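Long-range contacts in homoprotocatechuate 2,3-dioxygenase (PDB 4Z6M), which cleaves the aromatic ring of homoprotocatechuate with molecular oxygen next to its pair of adjacent hydroxyls, using an iron(II) centre: residues Ile5-Pro13 with Lys89-Leu97; Leu74-Pro84 with Phe124-Thr132. The protein carries 1 engineered substitution. All coordinates share one frame; numbering follows the deposited sequence.

Contact 1: Ile5-Pro13 with Lys89-Leu97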
loop_
_atom_site.group_PDB
_atom_site.type_symbol
_atom_site.label_atom_id
_atom_site.label_comp_id
_atom_site.label_asym_id
_atom_site.label_seq_id
_atom_site.Cartn_x
_atom_site.Cartn_y
_atom_site.Cartn_z
ATOM N N ILE A 5 -36.837 -21.333 -17.052
ATOM C CA ILE A 5 -36.446 -20.858 -18.368
ATOM C C ILE A 5 -35.790 -22.035 -19.096
ATOM O O ILE A 5 -34.816 -22.595 -18.603
ATOM C CB ILE A 5 -35.484 -19.646 -18.254
ATOM C CG1 ILE A 5 -36.192 -18.487 -17.520
ATOM C CG2 ILE A 5 -34.991 -19.232 -19.639
ATOM C CD1 ILE A 5 -35.297 -17.420 -16.924
ATOM N N PRO A 6 -36.317 -22.426 -20.274
ATOM C CA PRO A 6 -35.770 -23.630 -20.894
ATOM C C PRO A 6 -34.376 -23.412 -21.470
ATOM O O PRO A 6 -34.013 -22.289 -21.818
ATOM C CB PRO A 6 -36.766 -23.938 -22.021
ATOM C CG PRO A 6 -37.336 -22.603 -22.371
ATOM C CD PRO A 6 -37.429 -21.861 -21.063
ATOM N N LYS A 7 -33.602 -24.486 -21.557
ATOM C CA LYS A 7 -32.306 -24.463 -22.225
ATOM C C LYS A 7 -32.514 -24.585 -23.729
ATOM O O LYS A 7 -33.031 -25.611 -24.193
ATOM C CB LYS A 7 -31.442 -25.624 -21.735
ATOM C CG LYS A 7 -30.056 -25.651 -22.354
ATOM C CD LYS A 7 -29.216 -26.795 -21.815
ATOM C CE LYS A 7 -27.948 -26.941 -22.631
ATOM N NZ LYS A 7 -27.012 -27.955 -22.072
ATOM N N PRO A 8 -32.085 -23.573 -24.504
ATOM C CA PRO A 8 -32.235 -23.688 -25.954
ATOM C C PRO A 8 -31.482 -24.865 -26.561
ATOM O O PRO A 8 -30.464 -25.310 -26.022
ATOM C CB PRO A 8 -31.693 -22.358 -26.475
ATOM C CG PRO A 8 -31.882 -21.405 -25.336
ATOM C CD PRO A 8 -31.593 -22.240 -24.111
ATOM N N VAL A 9 -31.964 -25.355 -27.696
ATOM C CA VAL A 9 -31.145 -26.230 -28.528
ATOM C C VAL A 9 -29.974 -25.448 -29.152
ATOM O O VAL A 9 -28.872 -25.956 -29.252
ATOM C CB VAL A 9 -32.003 -26.937 -29.605
ATOM C CG1 VAL A 9 -31.137 -27.749 -30.565
ATOM C CG2 VAL A 9 -33.015 -27.835 -28.914
ATOM N N ALA A 10 -30.231 -24.214 -29.565
ATOM C CA ALA A 10 -29.203 -23.367 -30.176
ATOM C C ALA A 10 -28.034 -23.145 -29.205
ATOM O O ALA A 10 -28.267 -22.945 -28.021
ATOM C CB ALA A 10 -29.825 -22.037 -30.549
ATOM N N PRO A 11 -26.782 -23.169 -29.705
ATOM C CA PRO A 11 -25.648 -22.991 -28.780
ATOM C C PRO A 11 -25.556 -21.574 -28.210
ATOM O O PRO A 11 -25.865 -20.603 -28.894
ATOM C CB PRO A 11 -24.433 -23.265 -29.662
ATOM C CG PRO A 11 -24.880 -22.866 -31.025
ATOM C CD PRO A 11 -26.305 -23.374 -31.087
ATOM N N ALA A 12 -25.102 -21.456 -26.970
ATOM C CA ALA A 12 -24.902 -20.139 -26.371
ATOM C C ALA A 12 -23.760 -19.413 -27.094
ATOM O O ALA A 12 -22.786 -20.049 -27.527
ATOM C CB ALA A 12 -24.594 -20.252 -24.885
ATOM N N PRO A 13 -23.854 -18.084 -27.183
ATOM C CA PRO A 13 -22.703 -17.309 -27.629
ATOM C C PRO A 13 -21.579 -17.452 -26.612
ATOM O O PRO A 13 -21.847 -17.575 -25.425
ATOM C CB PRO A 13 -23.227 -15.866 -27.621
ATOM C CG PRO A 13 -24.274 -15.877 -26.561
ATOM C CD PRO A 13 -24.957 -17.205 -26.760
ATOM N N LYS A 89 -24.921 -16.184 -32.987
ATOM C CA LYS A 89 -25.335 -17.191 -32.006
ATOM C C LYS A 89 -26.220 -16.581 -30.933
ATOM O O LYS A 89 -27.216 -17.177 -30.532
ATOM C CB LYS A 89 -24.143 -17.906 -31.388
ATOM C CG LYS A 89 -23.437 -18.811 -32.392
ATOM C CD LYS A 89 -22.031 -19.175 -31.996
ATOM C CE LYS A 89 -22.008 -20.268 -30.962
ATOM N NZ LYS A 89 -21.265 -21.447 -31.516
ATOM N N ALA A 90 -25.866 -15.386 -30.468
ATOM C CA ALA A 90 -26.676 -14.722 -29.443
ATOM C C ALA A 90 -28.093 -14.416 -29.951
ATOM O O ALA A 90 -29.090 -14.615 -29.245
ATOM C CB ALA A 90 -25.998 -13.448 -28.954
ATOM N N GLU A 91 -28.191 -13.977 -31.199
ATOM C CA GLU A 91 -29.496 -13.674 -31.776
ATOM C C GLU A 91 -30.363 -14.937 -31.850
ATOM O O GLU A 91 -31.513 -14.924 -31.443
ATOM C CB GLU A 91 -29.324 -13.053 -33.158
ATOM C CG GLU A 91 -30.598 -12.552 -33.792
ATOM C CD GLU A 91 -30.319 -11.744 -35.051
ATOM O OE1 GLU A 91 -29.410 -12.126 -35.814
ATOM O OE2 GLU A 91 -31.008 -10.742 -35.277
ATOM N N ALA A 92 -29.797 -16.032 -32.356
ATOM C CA ALA A 92 -30.520 -17.307 -32.457
ATOM C C ALA A 92 -30.928 -17.841 -31.085
ATOM O O ALA A 92 -32.018 -18.377 -30.916
ATOM C CB ALA A 92 -29.673 -18.355 -33.184
ATOM N N TYR A 93 -30.047 -17.680 -30.113
ATOM C CA TYR A 93 -30.289 -18.174 -28.759
ATOM C C TYR A 93 -31.471 -17.443 -28.120
ATOM O O TYR A 93 -32.413 -18.070 -27.617
ATOM C CB TYR A 93 -29.023 -17.992 -27.938
ATOM C CG TYR A 93 -29.003 -18.673 -26.592
ATOM C CD1 TYR A 93 -28.522 -19.968 -26.468
ATOM C CD2 TYR A 93 -29.358 -17.991 -25.429
ATOM C CE1 TYR A 93 -28.430 -20.595 -25.239
ATOM C CE2 TYR A 93 -29.301 -18.626 -24.194
ATOM C CZ TYR A 93 -28.818 -19.915 -24.103
ATOM O OH TYR A 93 -28.724 -20.546 -22.884
ATOM N N TYR A 94 -31.454 -16.118 -28.178
ATOM C CA TYR A 94 -32.517 -15.337 -27.572
ATOM C C TYR A 94 -33.837 -15.413 -28.349
ATOM O O TYR A 94 -34.901 -15.348 -27.746
ATOM C CB TYR A 94 -32.075 -13.894 -27.328
ATOM C CG TYR A 94 -31.214 -13.789 -26.071
ATOM C CD1 TYR A 94 -31.808 -13.736 -24.815
ATOM C CD2 TYR A 94 -29.819 -13.836 -26.135
ATOM C CE1 TYR A 94 -31.042 -13.676 -23.665
ATOM C CE2 TYR A 94 -29.052 -13.778 -24.994
ATOM C CZ TYR A 94 -29.659 -13.688 -23.770
ATOM O OH TYR A 94 -28.862 -13.620 -22.656
ATOM N N GLN A 95 -33.764 -15.598 -29.667
ATOM C CA GLN A 95 -34.977 -15.844 -30.443
ATOM C C GLN A 95 -35.609 -17.171 -30.038
ATOM O O GLN A 95 -36.829 -17.258 -29.894
ATOM C CB GLN A 95 -34.699 -15.746 -31.942
ATOM C CG GLN A 95 -34.543 -14.287 -32.344
ATOM C CD GLN A 95 -34.139 -14.082 -33.795
ATOM O OE1 GLN A 95 -33.616 -14.990 -34.461
ATOM N NE2 GLN A 95 -34.360 -12.869 -34.290
ATOM N N GLU A 96 -34.783 -18.188 -29.791
ATOM C CA GLU A 96 -35.318 -19.456 -29.309
ATOM C C GLU A 96 -35.955 -19.346 -27.925
ATOM O O GLU A 96 -36.964 -20.005 -27.656
ATOM C CB GLU A 96 -34.276 -20.564 -29.340
ATOM C CG GLU A 96 -34.903 -21.918 -29.027
ATOM C CD GLU A 96 -33.957 -23.085 -29.125
ATOM O OE1 GLU A 96 -32.897 -22.961 -29.787
ATOM O OE2 GLU A 96 -34.302 -24.143 -28.526
ATOM N N LEU A 97 -35.390 -18.502 -27.058
ATOM C CA LEU A 97 -36.016 -18.182 -25.765
ATOM C C LEU A 97 -37.285 -17.331 -25.840
ATOM O O LEU A 97 -37.933 -17.099 -24.820
ATOM C CB LEU A 97 -35.017 -17.459 -24.855
ATOM C CG LEU A 97 -33.820 -18.276 -24.363
ATOM C CD1 LEU A 97 -32.803 -17.377 -23.670
ATOM C CD2 LEU A 97 -34.282 -19.407 -23.452
HETATM O O HOH W 1 -27.139 -19.913 -31.179
#
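Lys89 meets Pro11, Ala12 and Pro13 at one end of this contact. Its chain bends at the last two torsions and crosses the Pro11 ring at about a right angle. Lys89 CE rests 3.5 Å from Ala12 O. The backbone joins in through a water, which donates to Lys89 O at 2.8 Å and to Pro11 O at 2.7 Å. Lys89 O also accepts the helical bond from Tyr93 N, so two donors hold it. One residue on, the Ala90 methyl CB packs against Pro13 CG at 3.8 Å.

Tyr93 lies in the middle. CG is anti to the backbone N (chi1 -169°), which swings the ring out from the side of the helix, across its axis, to meet the loop. Pro8 CG sits over one face of the Tyr93 ring, 3.6 Å from its centroid, in a CH-pi contact. At the ring edge, Ala10 O lies 3.4 Å from Tyr93 CD1. The methyl of Ala12 touches CE1, so the loop wraps round the ring. The two parts joined here are the proline-rich lead-in to strand 15-25, which has no regular structure, and helix 84-96, the helix of a beta-alpha-beta-beta-beta module of the glyoxalase/dioxygenase superfamily. Beyond the loop, Asp172 and Leu173 also touch Tyr93.

Glu96 extends to the loop and binds two successive backbone N-H groups. Val9 N donates to Glu96 OE2 at 2.8 Å (160° at the hydrogen), and Ala10 N donates to Glu96 OE1 at 3.0 Å (163°). Both oxygens are met on their syn sides, with the donors out of the carboxylate plane. Two bonds to one carboxylate should limit its rotation. Pro8 CB and the Ala10 methyl pack beside it. Leu97 then turns its CD2 methyl to Pro6 O, Pro8 CG and Ile5 CG2.

Contact 2: Leu74-Pro84 with Phe124-Thr132; sequences LKAMAFRVRTP and FPYEFFFET
This is a parallel strand pairing in the N-terminal eight-stranded sheet. Strands 73-81 and 125-129 are the first and last strands of one beta-alpha-beta-beta-beta module. Met77, Ala78, Phe79 and Arg80 pair with Tyr126, Glu127, Phe128 and Phe129. The ladder starts with Met77 N donating to Pro125 O at 2.9 Å. Bonds from Glu127 N to Met77 O and from Phe79 N to Glu127 O follow. The rung from Phe129 N to Phe79 O is weak, at 3.3 Å. Val81 N to Phe129 O restores a normal bond.

On the face with Met77 and Phe79, the Phe79 edge points at the face of Tyr126. These rings make a T-shaped pair, with centroids 5.0 Å apart and planes at 63°. Phe79 CE2 lies over the centre of the tyrosine ring. Met77 SD approaches the edge of the same ring, 3.6 Å from Tyr126 CE1, as a Met-aromatic contact.

On the other face, Arg80 CA lies over the Phe129 ring in a CH-pi contact, and Arg80 CG passes by CE2 of that ring. Arg80 NE and NH2 both bond Phe130 O, at 2.9 Å each, with that oxygen in the guanidinium plane. NE lies in the carbonyl plane, on a lone pair, while NH2 is tilted from it. Thr132 CG2 covers one guanidinium face. The chi1 of Phe130 (171°) sends its ring out to the turn at Arg82-Pro84. Arg80 makes an off-centre cation-pi contact with one face; Pro84 CD, 4.0 Å from the Phe130 centroid, makes a CH-pi contact with the other. Arg80 NH1 forms salt bridges with Asp277 and Asp279 of the second subunit.

Glu127 is held by Arg117 and Tyr20. Strand 15-25 flanks strand 73-81, strand 115-119 flanks strand 125-129, and helix 84-96 packs on Tyr126 and Phe128.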
loop_
_atom_site.group_PDB
_atom_site.type_symbol
_atom_site.label_atom_id
_atom_site.label_comp_id
_atom_site.label_asym_id
_atom_site.label_seq_id
_atom_site.Cartn_x
_atom_site.Cartn_y
_atom_site.Cartn_z
ATOM N N LEU A 74 -30.740 2.055 -16.276
ATOM C CA LEU A 74 -29.859 1.267 -17.135
ATOM C C LEU A 74 -30.487 1.131 -18.528
ATOM O O LEU A 74 -31.615 0.661 -18.643
ATOM C CB LEU A 74 -29.658 -0.119 -16.532
ATOM C CG LEU A 74 -28.877 -1.101 -17.433
ATOM C CD1 LEU A 74 -27.396 -0.733 -17.516
ATOM C CD2 LEU A 74 -29.047 -2.533 -16.985
ATOM N N LYS A 75 -29.765 1.559 -19.567
ATOM C CA LYS A 75 -30.199 1.346 -20.951
ATOM C C LYS A 75 -29.686 0.038 -21.537
ATOM O O LYS A 75 -30.409 -0.639 -22.274
ATOM C CB LYS A 75 -29.799 2.546 -21.834
ATOM C CG LYS A 75 -30.334 2.495 -23.245
ATOM C CD LYS A 75 -30.319 3.849 -23.917
ATOM C CE LYS A 75 -30.812 3.694 -25.354
ATOM N NZ LYS A 75 -31.342 4.966 -25.895
ATOM N N ALA A 76 -28.449 -0.349 -21.180
ATOM C CA ALA A 76 -27.900 -1.618 -21.662
ATOM C C ALA A 76 -26.719 -2.025 -20.820
ATOM O O ALA A 76 -25.895 -1.185 -20.438
ATOM C CB ALA A 76 -27.451 -1.510 -23.101
ATOM N N MET A 77 -26.654 -3.322 -20.539
ATOM C CA MET A 77 -25.457 -3.934 -19.976
ATOM C C MET A 77 -24.874 -4.850 -21.021
ATOM O O MET A 77 -25.557 -5.734 -21.529
ATOM C CB MET A 77 -25.775 -4.650 -18.647
ATOM C CG MET A 77 -26.988 -5.514 -18.637
ATOM S SD MET A 77 -27.613 -5.932 -16.982
ATOM C CE MET A 77 -26.213 -6.184 -16.130
ATOM N N ALA A 78 -23.624 -4.568 -21.416
ATOM C CA ALA A 78 -23.032 -5.160 -22.603
ATOM C C ALA A 78 -21.935 -6.124 -22.237
ATOM O O ALA A 78 -21.063 -5.814 -21.398
ATOM C CB ALA A 78 -22.475 -4.082 -23.529
ATOM N N PHE A 79 -21.954 -7.272 -22.917
ATOM C CA PHE A 79 -20.926 -8.293 -22.816
ATOM C C PHE A 79 -20.264 -8.453 -24.170
ATOM O O PHE A 79 -20.940 -8.482 -25.197
ATOM C CB PHE A 79 -21.555 -9.624 -22.423
ATOM C CG PHE A 79 -22.266 -9.583 -21.105
ATOM C CD1 PHE A 79 -21.599 -9.837 -19.932
ATOM C CD2 PHE A 79 -23.616 -9.266 -21.032
ATOM C CE1 PHE A 79 -22.244 -9.793 -18.704
ATOM C CE2 PHE A 79 -24.286 -9.221 -19.802
ATOM C CZ PHE A 79 -23.589 -9.472 -18.634
ATOM N N ARG A 80 -18.931 -8.512 -24.171
ATOM C CA ARG A 80 -18.208 -8.821 -25.394
ATOM C C ARG A 80 -18.161 -10.324 -25.615
ATOM O O ARG A 80 -17.976 -11.092 -24.667
ATOM C CB ARG A 80 -16.816 -8.216 -25.382
ATOM C CG ARG A 80 -16.216 -8.104 -26.769
ATOM C CD ARG A 80 -14.873 -7.410 -26.816
ATOM N NE ARG A 80 -14.503 -7.182 -28.191
ATOM C CZ ARG A 80 -13.269 -7.086 -28.665
ATOM N NH1 ARG A 80 -12.209 -7.159 -27.876
ATOM N NH2 ARG A 80 -13.101 -6.925 -29.960
ATOM N N VAL A 81 -18.366 -10.725 -26.861
ATOM C CA VAL A 81 -18.296 -12.116 -27.278
ATOM C C VAL A 81 -17.036 -12.389 -28.099
ATOM O O VAL A 81 -16.356 -11.457 -28.549
ATOM C CB VAL A 81 -19.561 -12.552 -28.036
ATOM C CG1 VAL A 81 -20.758 -12.419 -27.151
ATOM C CG2 VAL A 81 -19.762 -11.774 -29.332
ATOM N N ARG A 82 -16.706 -13.660 -28.268
ATOM C CA ARG A 82 -15.363 -14.025 -28.750
ATOM C C ARG A 82 -15.147 -13.716 -30.226
ATOM O O ARG A 82 -14.046 -13.348 -30.610
ATOM C CB ARG A 82 -15.074 -15.495 -28.497
ATOM C CG ARG A 82 -13.646 -15.894 -28.873
ATOM C CD ARG A 82 -13.279 -17.286 -28.407
ATOM N NE ARG A 82 -13.173 -17.322 -26.955
ATOM C CZ ARG A 82 -12.120 -16.880 -26.262
ATOM N NH1 ARG A 82 -11.034 -16.423 -26.877
ATOM N NH2 ARG A 82 -12.132 -16.950 -24.936
ATOM N N THR A 83 -16.190 -13.865 -31.045
ATOM C CA THR A 83 -16.047 -13.737 -32.504
ATOM C C THR A 83 -17.273 -13.027 -33.060
ATOM O O THR A 83 -18.341 -13.010 -32.425
ATOM C CB THR A 83 -15.949 -15.104 -33.214
ATOM O OG1 THR A 83 -17.188 -15.798 -33.088
ATOM C CG2 THR A 83 -14.853 -15.960 -32.650
ATOM N N PRO A 84 -17.164 -12.499 -34.291
ATOM C CA PRO A 84 -18.342 -11.926 -34.908
ATOM C C PRO A 84 -19.525 -12.901 -34.985
ATOM O O PRO A 84 -20.672 -12.502 -34.792
ATOM C CB PRO A 84 -17.845 -11.542 -36.302
ATOM C CG PRO A 84 -16.390 -11.265 -36.117
ATOM C CD PRO A 84 -15.940 -12.236 -35.072
ATOM N N PHE A 124 -33.929 -7.722 -18.420
ATOM C CA PHE A 124 -32.762 -6.856 -18.491
ATOM C C PHE A 124 -32.346 -6.622 -19.934
ATOM O O PHE A 124 -32.407 -7.525 -20.762
ATOM C CB PHE A 124 -31.587 -7.433 -17.698
ATOM C CG PHE A 124 -31.755 -7.312 -16.231
ATOM C CD1 PHE A 124 -32.436 -8.291 -15.535
ATOM C CD2 PHE A 124 -31.259 -6.225 -15.538
ATOM C CE1 PHE A 124 -32.614 -8.182 -14.171
ATOM C CE2 PHE A 124 -31.443 -6.108 -14.177
ATOM C CZ PHE A 124 -32.109 -7.103 -13.491
ATOM N N PRO A 125 -31.876 -5.398 -20.224
ATOM C CA PRO A 125 -31.406 -5.047 -21.560
ATOM C C PRO A 125 -29.945 -5.468 -21.685
ATOM O O PRO A 125 -29.037 -4.714 -21.305
ATOM C CB PRO A 125 -31.588 -3.532 -21.607
ATOM C CG PRO A 125 -31.449 -3.092 -20.198
ATOM C CD PRO A 125 -31.974 -4.220 -19.342
ATOM N N TYR A 126 -29.726 -6.653 -22.221
ATOM C CA TYR A 126 -28.376 -7.147 -22.490
ATOM C C TYR A 126 -27.947 -6.755 -23.897
ATOM O O TYR A 126 -28.759 -6.794 -24.823
ATOM C CB TYR A 126 -28.322 -8.665 -22.361
ATOM C CG TYR A 126 -28.124 -9.259 -20.975
ATOM C CD1 TYR A 126 -28.217 -8.510 -19.803
ATOM C CD2 TYR A 126 -27.769 -10.588 -20.864
ATOM C CE1 TYR A 126 -27.956 -9.096 -18.557
ATOM C CE2 TYR A 126 -27.519 -11.178 -19.630
ATOM C CZ TYR A 126 -27.621 -10.431 -18.478
ATOM O OH TYR A 126 -27.330 -11.010 -17.266
ATOM N N GLU A 127 -26.658 -6.411 -24.064
ATOM C CA GLU A 127 -26.061 -6.298 -25.392
ATOM C C GLU A 127 -24.934 -7.323 -25.548
ATOM O O GLU A 127 -24.179 -7.556 -24.612
ATOM C CB GLU A 127 -25.494 -4.896 -25.655
ATOM C CG GLU A 127 -24.908 -4.750 -27.064
ATOM C CD GLU A 127 -24.382 -3.357 -27.361
ATOM O OE1 GLU A 127 -25.206 -2.453 -27.708
ATOM O OE2 GLU A 127 -23.151 -3.166 -27.236
ATOM N N PHE A 128 -24.831 -7.894 -26.739
ATOM C CA PHE A 128 -23.713 -8.725 -27.147
ATOM C C PHE A 128 -23.101 -8.124 -28.396
ATOM O O PHE A 128 -23.806 -7.788 -29.362
ATOM C CB PHE A 128 -24.189 -10.136 -27.430
ATOM C CG PHE A 128 -24.838 -10.780 -26.246
ATOM C CD1 PHE A 128 -24.063 -11.413 -25.290
ATOM C CD2 PHE A 128 -26.204 -10.652 -26.028
ATOM C CE1 PHE A 128 -24.639 -11.958 -24.158
ATOM C CE2 PHE A 128 -26.791 -11.200 -24.901
ATOM C CZ PHE A 128 -26.008 -11.858 -23.970
ATOM N N PHE A 129 -21.782 -7.993 -28.377
ATOM C CA PHE A 129 -21.049 -7.425 -29.522
ATOM C C PHE A 129 -19.657 -8.050 -29.551
ATOM O O PHE A 129 -19.155 -8.479 -28.497
ATOM C CB PHE A 129 -20.944 -5.900 -29.416
ATOM C CG PHE A 129 -19.969 -5.445 -28.361
ATOM C CD1 PHE A 129 -20.379 -5.300 -27.052
ATOM C CD2 PHE A 129 -18.618 -5.260 -28.670
ATOM C CE1 PHE A 129 -19.467 -4.958 -26.064
ATOM C CE2 PHE A 129 -17.709 -4.904 -27.683
ATOM C CZ PHE A 129 -18.133 -4.751 -26.388
ATOM N N PHE A 130 -19.053 -8.082 -30.739
ATOM C CA PHE A 130 -17.615 -8.333 -30.890
ATOM C C PHE A 130 -16.866 -7.064 -31.335
ATOM O O PHE A 130 -15.898 -6.642 -30.680
ATOM C CB PHE A 130 -17.332 -9.465 -31.876
ATOM C CG PHE A 130 -15.882 -9.589 -32.198
ATOM C CD1 PHE A 130 -15.027 -10.213 -31.313
ATOM C CD2 PHE A 130 -15.359 -8.980 -33.331
ATOM C CE1 PHE A 130 -13.676 -10.272 -31.581
ATOM C CE2 PHE A 130 -14.019 -9.051 -33.615
ATOM C CZ PHE A 130 -13.174 -9.689 -32.735
ATOM N N GLU A 131 -17.313 -6.443 -32.430
ATOM C CA GLU A 131 -16.593 -5.314 -33.023
ATOM C C GLU A 131 -16.613 -4.091 -32.112
ATOM O O GLU A 131 -17.655 -3.666 -31.643
ATOM C CB GLU A 131 -17.210 -4.912 -34.378
ATOM C CG GLU A 131 -17.250 -6.009 -35.441
ATOM C CD GLU A 131 -18.013 -5.650 -36.716
ATOM O OE1 GLU A 131 -18.879 -4.709 -36.761
ATOM O OE2 GLU A 131 -17.724 -6.367 -37.705
ATOM N N THR A 132 -15.426 -3.518 -31.888
ATOM C CA THR A 132 -15.291 -2.295 -31.120
ATOM C C THR A 132 -14.037 -1.538 -31.569
ATOM O O THR A 132 -13.029 -2.150 -31.943
ATOM C CB THR A 132 -15.288 -2.559 -29.591
ATOM O OG1 THR A 132 -15.137 -1.316 -28.879
ATOM C CG2 THR A 132 -14.192 -3.509 -29.190
#

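Contacts 1 and 2 lie 15 Å apart, centre to centre, and are joined by helix 84-96, which follows strand 73-81 in the chain. The loop of contact 1 packs on this helix, and the helix packs on the sheet of contact 2. Tyr94 CE2 comes 3.4 Å from Phe128 CE2, and Ala90 CB lies 4.0 Å from Phe128 CG. The loop also reaches the strands directly, with Pro13 CB 4.3 Å from Val81 CG1. The iron is held by His155, His214 and Glu267, which belong to the other large sheet. Contact 2 is near that sheet, and Tyr126 OH bonds Gln158 on strand 152-160. The side chain of Met77 is about 11 Å from the bound iron(II) ion.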